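Local coordinates for protein DNA polymerase III subunit beta (Deinococcus radiodurans, PDB 4TRT) that probably encircles DNA as a ring-shaped head-to-tail homodimer and tethers DNA polymerases and other proteins to it for processive synthesis, at residues Leu86-Leu91 with Ser97-Gly102; Lys258-Arg263 with Ala296-Ser301. One frame throughout, in Å; residues are numbered along the deposited sequence.

Interaction 1 of 2, residues Leu86-Leu91 with Ser97-Gly102; sequences LVELEL and SVRSGG
Arg99 NH1 is gripped by two carboxylates of the facing strand: Glu90 OE1 lies 2.9 Å from Arg99 NH1 in a hydrogen-bonded salt bridge, and Glu88 OE1 makes a longer ion pair. Both oxygens approach the rim of the guanidinium, close to level with it. The Glu90 bond is not flat, however, since NH1 meets OE1 from above the carboxylate plane, 38° out of it. Arg99 CG is anti to the carbonyl carbon (chi1 -67°) and the chain runs extended to NE, which carries the guanidinium past Glu88 to Glu90, with Ser97 CB against one of its faces. Beneath lies an antiparallel beta hairpin of the N-terminal domain, 86-92 with 95-100, whose sheet continues through strands 2-7 and 103-108. Glu88 with Arg99 and Glu90 with Ser97 are its hydrogen-bonded pairs; Glu88 N to Arg99 O is 2.9 Å and almost straight at 175°, while Ser97 N to Glu90 O is shorter, 2.7 Å. On the buried face, Val98 touches Val87 through CG1, and its CG2 lies 3.9 Å from Leu89 CD2, those two side chains running side by side. Ser97 OG bonds to Lys106 NZ on the next strand. At the end of the strand pair away from the turn, Ser100 OG donates to Leu86 O at 2.9 Å, tilted out of the carbonyl plane.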
ATOM      1  N   LEU A  86     -23.941 -10.918  12.567  1.00 35.47           N
ATOM      2  CA  LEU A  86     -24.754 -10.276  13.579  1.00 35.75           C
ATOM      3  C   LEU A  86     -23.962 -10.182  14.884  1.00 35.11           C
ATOM      4  O   LEU A  86     -23.342 -11.170  15.337  1.00 35.79           O
ATOM      5  CB  LEU A  86     -26.093 -10.994  13.783  1.00 34.83           C
ATOM      6  CG  LEU A  86     -27.028 -11.117  12.570  1.00 34.36           C
ATOM      7  CD1 LEU A  86     -28.270 -11.903  12.978  1.00 34.88           C
ATOM      8  CD2 LEU A  86     -27.425  -9.779  11.960  1.00 34.24           C
ATOM      9  N   VAL A  87     -23.981  -8.986  15.467  1.00 32.78           N
ATOM     10  CA  VAL A  87     -23.167  -8.682  16.652  1.00 33.09           C
ATOM     11  C   VAL A  87     -24.073  -8.417  17.854  1.00 34.56           C
ATOM     12  O   VAL A  87     -25.058  -7.700  17.739  1.00 34.66           O
ATOM     13  CB  VAL A  87     -22.249  -7.481  16.392  1.00 33.35           C
ATOM     14  CG1 VAL A  87     -21.340  -7.199  17.600  1.00 33.25           C
ATOM     15  CG2 VAL A  87     -21.397  -7.709  15.138  1.00 31.95           C
ATOM     16  N   GLU A  88     -23.737  -9.014  18.994  1.00 35.02           N
ATOM     17  CA  GLU A  88     -24.371  -8.679  20.261  1.00 38.53           C
ATOM     18  C   GLU A  88     -23.413  -7.834  21.114  1.00 36.14           C
ATOM     19  O   GLU A  88     -22.269  -8.224  21.334  1.00 34.45           O
ATOM     20  CB  GLU A  88     -24.771  -9.942  21.030  1.00 41.95           C
ATOM     21  CG  GLU A  88     -25.585  -9.610  22.278  1.00 48.64           C
ATOM     22  CD  GLU A  88     -25.918 -10.794  23.155  1.00 52.37           C
ATOM     23  OE1 GLU A  88     -25.020 -11.618  23.425  1.00 56.57           O
ATOM     24  OE2 GLU A  88     -27.079 -10.862  23.606  1.00 56.73           O
ATOM     25  N   LEU A  89     -23.894  -6.684  21.580  1.00 34.81           N
ATOM     26  CA  LEU A  89     -23.175  -5.846  22.538  1.00 33.57           C
ATOM     27  C   LEU A  89     -23.869  -5.990  23.870  1.00 34.12           C
ATOM     28  O   LEU A  89     -25.112  -6.066  23.929  1.00 35.02           O
ATOM     29  CB  LEU A  89     -23.191  -4.376  22.112  1.00 32.50           C
ATOM     30  CG  LEU A  89     -22.555  -4.081  20.764  1.00 32.45           C
ATOM     31  CD1 LEU A  89     -22.684  -2.600  20.418  1.00 30.97           C
ATOM     32  CD2 LEU A  89     -21.100  -4.571  20.768  1.00 29.38           C
ATOM     33  N   GLU A  90     -23.083  -6.091  24.934  1.00 33.82           N
ATOM     34  CA  GLU A  90     -23.614  -6.101  26.289  1.00 36.77           C
ATOM     35  C   GLU A  90     -22.693  -5.270  27.183  1.00 38.42           C
ATOM     36  O   GLU A  90     -21.481  -5.379  27.095  1.00 39.97           O
ATOM     37  CB  GLU A  90     -23.751  -7.529  26.830  1.00 39.19           C
ATOM     38  CG  GLU A  90     -24.250  -7.595  28.277  1.00 43.03           C
ATOM     39  CD  GLU A  90     -24.303  -9.002  28.851  1.00 49.01           C
ATOM     40  OE1 GLU A  90     -24.374  -9.984  28.088  1.00 51.96           O
ATOM     41  OE2 GLU A  90     -24.299  -9.129  30.089  1.00 57.60           O
ATOM     42  N   LEU A  91     -23.271  -4.442  28.045  1.00 39.57           N
ATOM     43  CA  LEU A  91     -22.492  -3.611  28.949  1.00 40.98           C
ATOM     44  C   LEU A  91     -22.824  -4.012  30.368  1.00 43.88           C
ATOM     45  O   LEU A  91     -23.972  -3.888  30.808  1.00 43.50           O
ATOM     46  CB  LEU A  91     -22.809  -2.128  28.730  1.00 40.75           C
ATOM     47  CG  LEU A  91     -22.005  -1.156  29.600  1.00 41.72           C
ATOM     48  CD1 LEU A  91     -20.575  -1.109  29.085  1.00 43.22           C
ATOM     49  CD2 LEU A  91     -22.619   0.238  29.586  1.00 42.22           C
ATOM     50  N   SER A  97     -19.073  -6.337  26.399  1.00 35.85           N
ATOM     51  CA  SER A  97     -18.948  -7.626  25.737  1.00 35.29           C
ATOM     52  C   SER A  97     -19.348  -7.485  24.265  1.00 34.90           C
ATOM     53  O   SER A  97     -20.349  -6.832  23.943  1.00 33.77           O
ATOM     54  CB  SER A  97     -19.803  -8.667  26.447  1.00 36.38           C
ATOM     55  OG  SER A  97     -19.272  -8.900  27.734  1.00 37.99           O
ATOM     56  N   VAL A  98     -18.554  -8.077  23.374  1.00 32.92           N
ATOM     57  CA  VAL A  98     -18.817  -8.007  21.932  1.00 31.20           C
ATOM     58  C   VAL A  98     -18.784  -9.455  21.429  1.00 33.35           C
ATOM     59  O   VAL A  98     -17.730 -10.127  21.515  1.00 32.03           O
ATOM     60  CB  VAL A  98     -17.757  -7.166  21.197  1.00 31.39           C
ATOM     61  CG1 VAL A  98     -18.133  -6.974  19.736  1.00 27.43           C
ATOM     62  CG2 VAL A  98     -17.531  -5.818  21.884  1.00 29.87           C
ATOM     63  N   ARG A  99     -19.942  -9.952  20.989  1.00 31.75           N
ATOM     64  CA  ARG A  99     -20.142 -11.379  20.736  1.00 35.11           C
ATOM     65  C   ARG A  99     -20.700 -11.627  19.356  1.00 33.37           C
ATOM     66  O   ARG A  99     -21.587 -10.907  18.899  1.00 34.93           O
ATOM     67  CB  ARG A  99     -21.143 -12.000  21.729  1.00 36.72           C
ATOM     68  CG  ARG A  99     -20.653 -12.050  23.155  1.00 41.87           C
ATOM     69  CD  ARG A  99     -21.605 -12.847  24.026  1.00 43.51           C
ATOM     70  NE  ARG A  99     -21.189 -12.767  25.417  1.00 47.74           N
ATOM     71  CZ  ARG A  99     -21.703 -11.958  26.342  1.00 48.16           C
ATOM     72  NH1 ARG A  99     -22.716 -11.149  26.072  1.00 48.24           N
ATOM     73  NH2 ARG A  99     -21.204 -11.989  27.574  1.00 50.89           N
ATOM     74  N   SER A 100     -20.188 -12.673  18.722  1.00 33.03           N
ATOM     75  CA  SER A 100     -20.768 -13.209  17.490  1.00 34.11           C
ATOM     76  C   SER A 100     -20.304 -14.664  17.366  1.00 33.21           C
ATOM     77  O   SER A 100     -19.105 -14.939  17.401  1.00 33.12           O
ATOM     78  CB  SER A 100     -20.324 -12.402  16.270  1.00 33.71           C
ATOM     79  OG  SER A 100     -21.000 -12.880  15.114  1.00 35.68           O
ATOM     80  N   GLY A 101     -21.266 -15.580  17.287  1.00 35.08           N
ATOM     81  CA  GLY A 101     -20.997 -17.012  17.246  1.00 37.10           C
ATOM     82  C   GLY A 101     -20.076 -17.465  18.373  1.00 38.73           C
ATOM     83  O   GLY A 101     -20.389 -17.287  19.542  1.00 38.96           O
ATOM     84  N   GLY A 102     -18.942 -18.054  18.012  1.00 38.08           N
ATOM     85  CA  GLY A 102     -17.995 -18.560  18.988  1.00 39.19           C
ATOM     86  C   GLY A 102     -17.083 -17.482  19.575  1.00 38.65           C
ATOM     87  O   GLY A 102     -16.333 -17.772  20.504  1.00 39.44           O
TER
HETATM   88  O   HOH W   1     -19.961  -7.220  29.507  1.00 44.11           O

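Interaction 2 of 2, residues Lys258-Arg263 with Ala296-Ser301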
ATOM      1  N   LYS A 258      -2.096  13.683 -19.706  1.00 31.75           N
ATOM      2  CA  LYS A 258      -1.692  13.353 -18.334  1.00 33.53           C
ATOM      3  C   LYS A 258      -0.521  12.398 -18.330  1.00 33.49           C
ATOM      4  O   LYS A 258       0.428  12.598 -17.592  1.00 32.49           O
ATOM      5  CB  LYS A 258      -2.828  12.713 -17.556  1.00 34.35           C
ATOM      6  CG  LYS A 258      -3.979  13.666 -17.270  1.00 37.11           C
ATOM      7  CD  LYS A 258      -5.110  12.916 -16.568  1.00 38.19           C
ATOM      8  CE  LYS A 258      -6.357  13.754 -16.559  1.00 38.95           C
ATOM      9  NZ  LYS A 258      -7.436  13.120 -15.742  1.00 38.05           N
ATOM     10  N   GLU A 259      -0.592  11.372 -19.174  1.00 33.21           N
ATOM     11  CA  GLU A 259       0.448  10.376 -19.236  1.00 34.53           C
ATOM     12  C   GLU A 259       1.756  10.973 -19.799  1.00 34.74           C
ATOM     13  O   GLU A 259       2.842  10.596 -19.363  1.00 37.58           O
ATOM     14  CB  GLU A 259      -0.036   9.151 -20.026  1.00 35.93           C
ATOM     15  CG  GLU A 259      -1.128   8.388 -19.267  1.00 39.39           C
ATOM     16  CD  GLU A 259      -1.690   7.172 -19.991  1.00 43.14           C
ATOM     17  OE1 GLU A 259      -1.408   6.977 -21.180  1.00 45.64           O
ATOM     18  OE2 GLU A 259      -2.438   6.404 -19.349  1.00 48.75           O
ATOM     19  N   ALA A 260       1.648  11.918 -20.727  1.00 32.68           N
ATOM     20  CA  ALA A 260       2.809  12.573 -21.290  1.00 31.54           C
ATOM     21  C   ALA A 260       3.488  13.498 -20.282  1.00 33.18           C
ATOM     22  O   ALA A 260       4.711  13.503 -20.192  1.00 34.65           O
ATOM     23  CB  ALA A 260       2.442  13.326 -22.562  1.00 30.34           C
ATOM     24  N   VAL A 261       2.701  14.268 -19.508  1.00 33.59           N
ATOM     25  CA  VAL A 261       3.264  15.175 -18.501  1.00 31.99           C
ATOM     26  C   VAL A 261       3.944  14.342 -17.437  1.00 34.91           C
ATOM     27  O   VAL A 261       5.097  14.606 -17.047  1.00 37.11           O
ATOM     28  CB  VAL A 261       2.194  16.104 -17.906  1.00 34.17           C
ATOM     29  CG1 VAL A 261       2.699  16.823 -16.662  1.00 33.86           C
ATOM     30  CG2 VAL A 261       1.740  17.129 -18.957  1.00 33.55           C
ATOM     31  N   ASN A 262       3.258  13.297 -16.995  1.00 34.35           N
ATOM     32  CA  ASN A 262       3.815  12.389 -16.005  1.00 35.14           C
ATOM     33  C   ASN A 262       5.171  11.825 -16.418  1.00 35.57           C
ATOM     34  O   ASN A 262       6.135  11.890 -15.648  1.00 38.01           O
ATOM     35  CB  ASN A 262       2.860  11.236 -15.710  1.00 35.02           C
ATOM     36  CG  ASN A 262       3.396  10.326 -14.622  1.00 38.48           C
ATOM     37  OD1 ASN A 262       3.490  10.732 -13.472  1.00 41.07           O
ATOM     38  ND2 ASN A 262       3.800   9.119 -14.991  1.00 37.58           N
ATOM     39  N   ARG A 263       5.260  11.254 -17.612  1.00 35.01           N
ATOM     40  CA  ARG A 263       6.494  10.579 -18.007  1.00 36.12           C
ATOM     41  C   ARG A 263       7.663  11.557 -18.211  1.00 36.50           C
ATOM     42  O   ARG A 263       8.789  11.267 -17.787  1.00 38.71           O
ATOM     43  CB  ARG A 263       6.290   9.672 -19.221  1.00 37.24           C
ATOM     44  CG  ARG A 263       6.036  10.361 -20.553  1.00 37.53           C
ATOM     45  CD  ARG A 263       6.065   9.342 -21.692  1.00 39.28           C
ATOM     46  NE  ARG A 263       5.007   8.347 -21.550  1.00 38.93           N
ATOM     47  CZ  ARG A 263       3.779   8.448 -22.077  1.00 39.41           C
ATOM     48  NH1 ARG A 263       3.410   9.489 -22.821  1.00 37.38           N
ATOM     49  NH2 ARG A 263       2.913   7.479 -21.862  1.00 40.38           N
ATOM     50  N   ALA A 296      14.013  14.825 -21.576  1.00 41.06           N
ATOM     51  CA  ALA A 296      12.879  14.078 -22.115  1.00 41.89           C
ATOM     52  C   ALA A 296      12.052  14.986 -22.979  1.00 40.66           C
ATOM     53  O   ALA A 296      11.837  16.137 -22.604  1.00 39.06           O
ATOM     54  CB  ALA A 296      11.993  13.564 -20.985  1.00 39.63           C
ATOM     55  N   GLN A 297      11.536  14.445 -24.081  1.00 41.73           N
ATOM     56  CA  GLN A 297      10.518  15.115 -24.882  1.00 43.39           C
ATOM     57  C   GLN A 297       9.440  14.121 -25.289  1.00 43.04           C
ATOM     58  O   GLN A 297       9.750  12.975 -25.638  1.00 44.14           O
ATOM     59  CB  GLN A 297      11.121  15.684 -26.161  1.00 47.17           C
ATOM     60  CG  GLN A 297      12.089  16.837 -25.935  1.00 50.94           C
ATOM     61  CD  GLN A 297      12.676  17.394 -27.222  1.00 55.75           C
ATOM     62  OE1 GLN A 297      12.607  16.759 -28.274  1.00 56.73           O
ATOM     63  NE2 GLN A 297      13.272  18.584 -27.135  1.00 58.24           N
ATOM     64  N   ASP A 298       8.189  14.567 -25.247  1.00 40.02           N
ATOM     65  CA  ASP A 298       7.060  13.796 -25.778  1.00 42.03           C
ATOM     66  C   ASP A 298       6.213  14.700 -26.659  1.00 39.85           C
ATOM     67  O   ASP A 298       5.989  15.870 -26.317  1.00 40.76           O
ATOM     68  CB  ASP A 298       6.227  13.221 -24.639  1.00 41.75           C
ATOM     69  CG  ASP A 298       5.508  11.942 -25.022  1.00 46.86           C
ATOM     70  OD1 ASP A 298       5.535  11.529 -26.208  1.00 50.97           O
ATOM     71  OD2 ASP A 298       4.893  11.337 -24.123  1.00 50.42           O
ATOM     72  N   THR A 299       5.758  14.181 -27.796  1.00 39.65           N
ATOM     73  CA  THR A 299       5.001  15.003 -28.762  1.00 39.77           C
ATOM     74  C   THR A 299       3.618  14.409 -28.991  1.00 39.90           C
ATOM     75  O   THR A 299       3.498  13.206 -29.262  1.00 41.25           O
ATOM     76  CB  THR A 299       5.760  15.137 -30.104  1.00 41.75           C
ATOM     77  OG1 THR A 299       7.068  15.680 -29.873  1.00 42.21           O
ATOM     78  CG2 THR A 299       5.017  16.050 -31.097  1.00 41.00           C
ATOM     79  N   LEU A 300       2.589  15.253 -28.863  1.00 37.31           N
ATOM     80  CA  LEU A 300       1.191  14.858 -29.029  1.00 40.19           C
ATOM     81  C   LEU A 300       0.536  15.642 -30.159  1.00 38.57           C
ATOM     82  O   LEU A 300       0.767  16.840 -30.288  1.00 36.46           O
ATOM     83  CB  LEU A 300       0.392  15.126 -27.742  1.00 40.53           C
ATOM     84  CG  LEU A 300       0.786  14.400 -26.463  1.00 44.20           C
ATOM     85  CD1 LEU A 300       0.019  14.965 -25.267  1.00 42.59           C
ATOM     86  CD2 LEU A 300       0.548  12.910 -26.600  1.00 43.40           C
ATOM     87  N   SER A 301      -0.294  14.957 -30.946  1.00 37.74           N
ATOM     88  CA  SER A 301      -1.156  15.607 -31.918  1.00 39.52           C
ATOM     89  C   SER A 301      -2.270  16.325 -31.191  1.00 35.67           C
ATOM     90  O   SER A 301      -2.844  15.793 -30.244  1.00 34.98           O
ATOM     91  CB  SER A 301      -1.758  14.585 -32.885  1.00 41.89           C
ATOM     92  OG  SER A 301      -0.719  13.894 -33.538  1.00 48.18           O
TER
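Helix 258-263 and strand 296-301 run almost antiparallel, their N-to-C directions 170° apart and their axes 8.7 Å at closest approach. The backbones come nearest at Ala260 and Asp298, with CA atoms 6.3 Å apart. This leaves the joining to side chains, chiefly one buried salt bridge. Arg263 NH1 donates to Asp298 OD2 at 2.7 Å, meeting the oxygen nearly along its C-O bond and close to the guanidinium plane, while the guanidinium and carboxylate planes are turned 70° apart. Arg263 CG stands between the backbone N and carbonyl carbon (chi1 70°), and a bend further along folds the chain back, laying the guanidinium face over Glu259 O, 3.5 Å from its plane. The methyl of Ala260 lies against the same carboxylate, with CB 3.5 Å from Asp298 OD2, and also reaches Leu300 CD1 at 4.0 Å. A leucine in place of Arg263 would probably leave the buried Asp298 carboxylate without its cationic mate and Asn81 O of the second subunit without the hydrogen bond it takes from Arg263 NE. Ala296, Gln297 and Asp298 pair in an antiparallel ladder with a strand of that second subunit, which extends this sheet into the partner. A helix backing an edge strand that pairs with a strand of the partner subunit is characteristic of the head-to-tail interface in this ring-forming family.

The two contacts sit on opposite sides of the chain's centre, their nearest atoms about 40 Å apart, and share no element: 86-91 with 97-102 belongs to the N-terminal domain, 258-263 with 296-301 to the C-terminal one. Interaction 1 joins neighbouring strands by backbone bonds, has one buried apolar face, and carries its charges on a partly exposed face. Interaction 2 is buried, smaller in area, and joins helix to strand through side chains alone, with its ion pair inside. The head-to-tail dimer brings the two together: Gly102 of the second subunit packs on Asp298, so the loop that follows strand 95-100 in one chain meets interaction 2 in the other.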